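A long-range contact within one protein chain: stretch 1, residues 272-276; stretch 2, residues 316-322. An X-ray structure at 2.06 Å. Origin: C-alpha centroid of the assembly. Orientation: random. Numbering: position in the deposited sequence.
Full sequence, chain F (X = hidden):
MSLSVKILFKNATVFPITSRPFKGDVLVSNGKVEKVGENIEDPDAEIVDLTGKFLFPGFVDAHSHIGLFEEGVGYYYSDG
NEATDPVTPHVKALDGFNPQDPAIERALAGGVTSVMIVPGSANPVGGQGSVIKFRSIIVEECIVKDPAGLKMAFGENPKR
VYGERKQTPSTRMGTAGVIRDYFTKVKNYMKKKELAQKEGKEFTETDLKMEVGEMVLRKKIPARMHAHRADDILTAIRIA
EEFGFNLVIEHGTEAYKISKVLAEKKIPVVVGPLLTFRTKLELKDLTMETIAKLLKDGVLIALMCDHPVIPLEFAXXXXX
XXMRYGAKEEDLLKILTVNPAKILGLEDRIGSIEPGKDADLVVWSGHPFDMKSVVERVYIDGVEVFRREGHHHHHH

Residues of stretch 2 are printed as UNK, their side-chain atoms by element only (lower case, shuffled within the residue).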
# COMPACT_ATOMS: atom_id res chain seq x y z
N GLY F 272 -25.66 12.81 28.04
CA GLY F 272 -24.86 11.63 28.32
C GLY F 272 -24.21 11.11 27.04
O GLY F 272 -24.58 11.54 25.94
N PRO F 273 -23.21 10.23 27.17
CA PRO F 273 -22.70 9.76 28.47
C PRO F 273 -21.98 10.89 29.24
O PRO F 273 -21.32 11.72 28.62
CB PRO F 273 -21.71 8.66 28.08
CG PRO F 273 -21.14 9.17 26.72
CD PRO F 273 -22.32 9.86 26.05
N LEU F 274 -22.10 10.90 30.56
CA LEU F 274 -21.50 11.95 31.41
C LEU F 274 -20.47 11.43 32.43
O LEU F 274 -19.48 12.10 32.73
CB LEU F 274 -22.60 12.73 32.14
CG LEU F 274 -23.47 13.68 31.33
CD1 LEU F 274 -24.69 14.10 32.17
CD2 LEU F 274 -22.68 14.91 30.84
N LEU F 275 -20.73 10.24 32.98
CA LEU F 275 -19.78 9.56 33.84
C LEU F 275 -18.71 8.86 32.99
O LEU F 275 -18.66 7.63 32.94
CB LEU F 275 -20.52 8.52 34.70
CG LEU F 275 -19.75 7.86 35.86
CD1 LEU F 275 -19.81 8.70 37.11
CD2 LEU F 275 -20.30 6.48 36.14
N THR F 276 -17.86 9.64 32.33
CA THR F 276 -16.95 9.13 31.32
C THR F 276 -15.82 10.13 31.03
O THR F 276 -15.95 11.33 31.29
CB THR F 276 -17.70 8.79 30.01
OG1 THR F 276 -16.91 7.91 29.21
CG2 THR F 276 -18.04 10.08 29.18
N UNK F 316 -28.15 3.66 36.94
CA UNK F 316 -28.45 4.28 38.25
C UNK F 316 -27.22 4.87 38.90
O UNK F 316 -27.33 5.79 39.72
c UNK F 316 -29.16 3.33 39.25
o UNK F 316 -28.31 2.20 39.55
c UNK F 316 -30.48 2.84 38.68
N UNK F 317 -26.06 4.31 38.57
CA UNK F 317 -24.79 4.78 39.10
C UNK F 317 -24.47 6.16 38.51
O UNK F 317 -24.10 7.09 39.24
c UNK F 317 -23.61 3.80 38.83
c UNK F 317 -22.32 4.32 39.45
c UNK F 317 -23.91 2.41 39.39
N UNK F 318 -24.64 6.29 37.19
CA UNK F 318 -24.45 7.56 36.52
C UNK F 318 -25.45 8.62 37.02
O UNK F 318 -25.05 9.74 37.35
o UNK F 318 -23.59 9.34 32.16
n UNK F 318 -25.38 7.98 32.23
c UNK F 318 -24.58 7.42 35.00
c UNK F 318 -24.39 8.77 34.31
c UNK F 318 -24.42 8.71 32.80
N UNK F 319 -26.73 8.27 37.08
CA UNK F 319 -27.74 9.22 37.56
C UNK F 319 -27.43 9.68 38.98
O UNK F 319 -27.28 10.87 39.22
c UNK F 319 -29.13 8.63 37.48
N UNK F 320 -27.27 8.72 39.90
CA UNK F 320 -26.94 9.03 41.30
C UNK F 320 -25.77 10.00 41.45
O UNK F 320 -25.84 10.96 42.20
c UNK F 320 -26.69 7.77 42.08
N UNK F 321 -24.70 9.75 40.69
CA UNK F 321 -23.49 10.58 40.73
C UNK F 321 -23.79 12.04 40.38
O UNK F 321 -23.12 12.96 40.87
c UNK F 321 -22.41 10.01 39.79
o UNK F 321 -22.01 8.72 40.26
c UNK F 321 -21.18 10.92 39.70
N UNK F 322 -24.82 12.26 39.57
CA UNK F 322 -25.15 13.63 39.20
C UNK F 322 -25.60 14.46 40.40
O UNK F 322 -25.51 15.69 40.36
c UNK F 322 -26.17 13.67 38.08

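Position 316 has three side-chain atoms: a carbon bonded to CA that carries one oxygen and one carbon. None touches stretch 1. Branching at CB with a hydroxyl identifies Thr-316. OG1 of Thr-316 is 9.7 Å from CD2 of Leu-275, and this hydroxyl is satisfied elsewhere in the structure.

Position 317 has the same forked outline but three carbons and no oxygen. One of its two branch carbons makes a loose apolar approach to CD2 of Leu-275. The pattern is that of valine: CG1 of Val-317 lies 4.4 Å from CD2 of Leu-275. Val-317 has chi1 at -178° (t), and its CA-to-CB bond points sideways to stretch 1.

Position 318 carries a linear run of three carbons, the third bonded to one oxygen and one nitrogen. The oxygen lies 2.7 Å from N of Leu-274 and 3.1 Å from N of Leu-275. That is a terminal carboxamide, one methylene longer than asparagine's, so the residue is Gln-318. With chi1 at 179° and chi2 at 176°, both t, the chain is extended. Its CA-to-CB bond points sideways, yet its end comes nearer, bringing OE1 to those two amides. Both are hydrogen bonds donated by the backbone, with N-H...O angles of 160° and 166°. NE2 is hydrogen-bonded elsewhere in the structure.

Positions 319 and 320 each show a single side-chain carbon, neither reaching stretch 1, so they are Ala-319 and Ala-320.

Position 321 again has a carbon bearing one oxygen and one carbon. The carbon branch is 3.7 Å from CD1 of Leu-275, and the oxygen is 2.8 Å from O of Val-317. This is Thr-321, chi1 -64° (m): OG1 donates a hydrogen bond to that carbonyl one helical turn back, and CG2 is the closest atom to CD1 of Leu-275.

Position 322 has one side-chain carbon, too far from stretch 1 for contact, hence Ala-322; its CB is 6.1 Å from CD1 of Leu-274.

The contact joins a helix to an irregular segment. The two hydrogen bonds across the stretches both run from backbone amides of the irregular segment to a side chain of the helix: OE1 of Gln-318 accepts from two consecutive amides, which therefore converge on one atom. Just before them, the peptide preceding Pro-273 is cis. Leu-275 supplies the apolar part. Its CA is 5.7 Å from CA of Gln-318, the nearest such pair, and its CA-to-CB bond points toward the helix. Its CB packs 3.9 Å from CG of Gln-318, while CD2 and CD1 approach Val-317 and Thr-321 respectively. Together the two stretches bury 233 Å², most of it on Leu-275 and Gln-318, at 83 and 82 Å².

Stretch 2 (316-322) TVQAATA
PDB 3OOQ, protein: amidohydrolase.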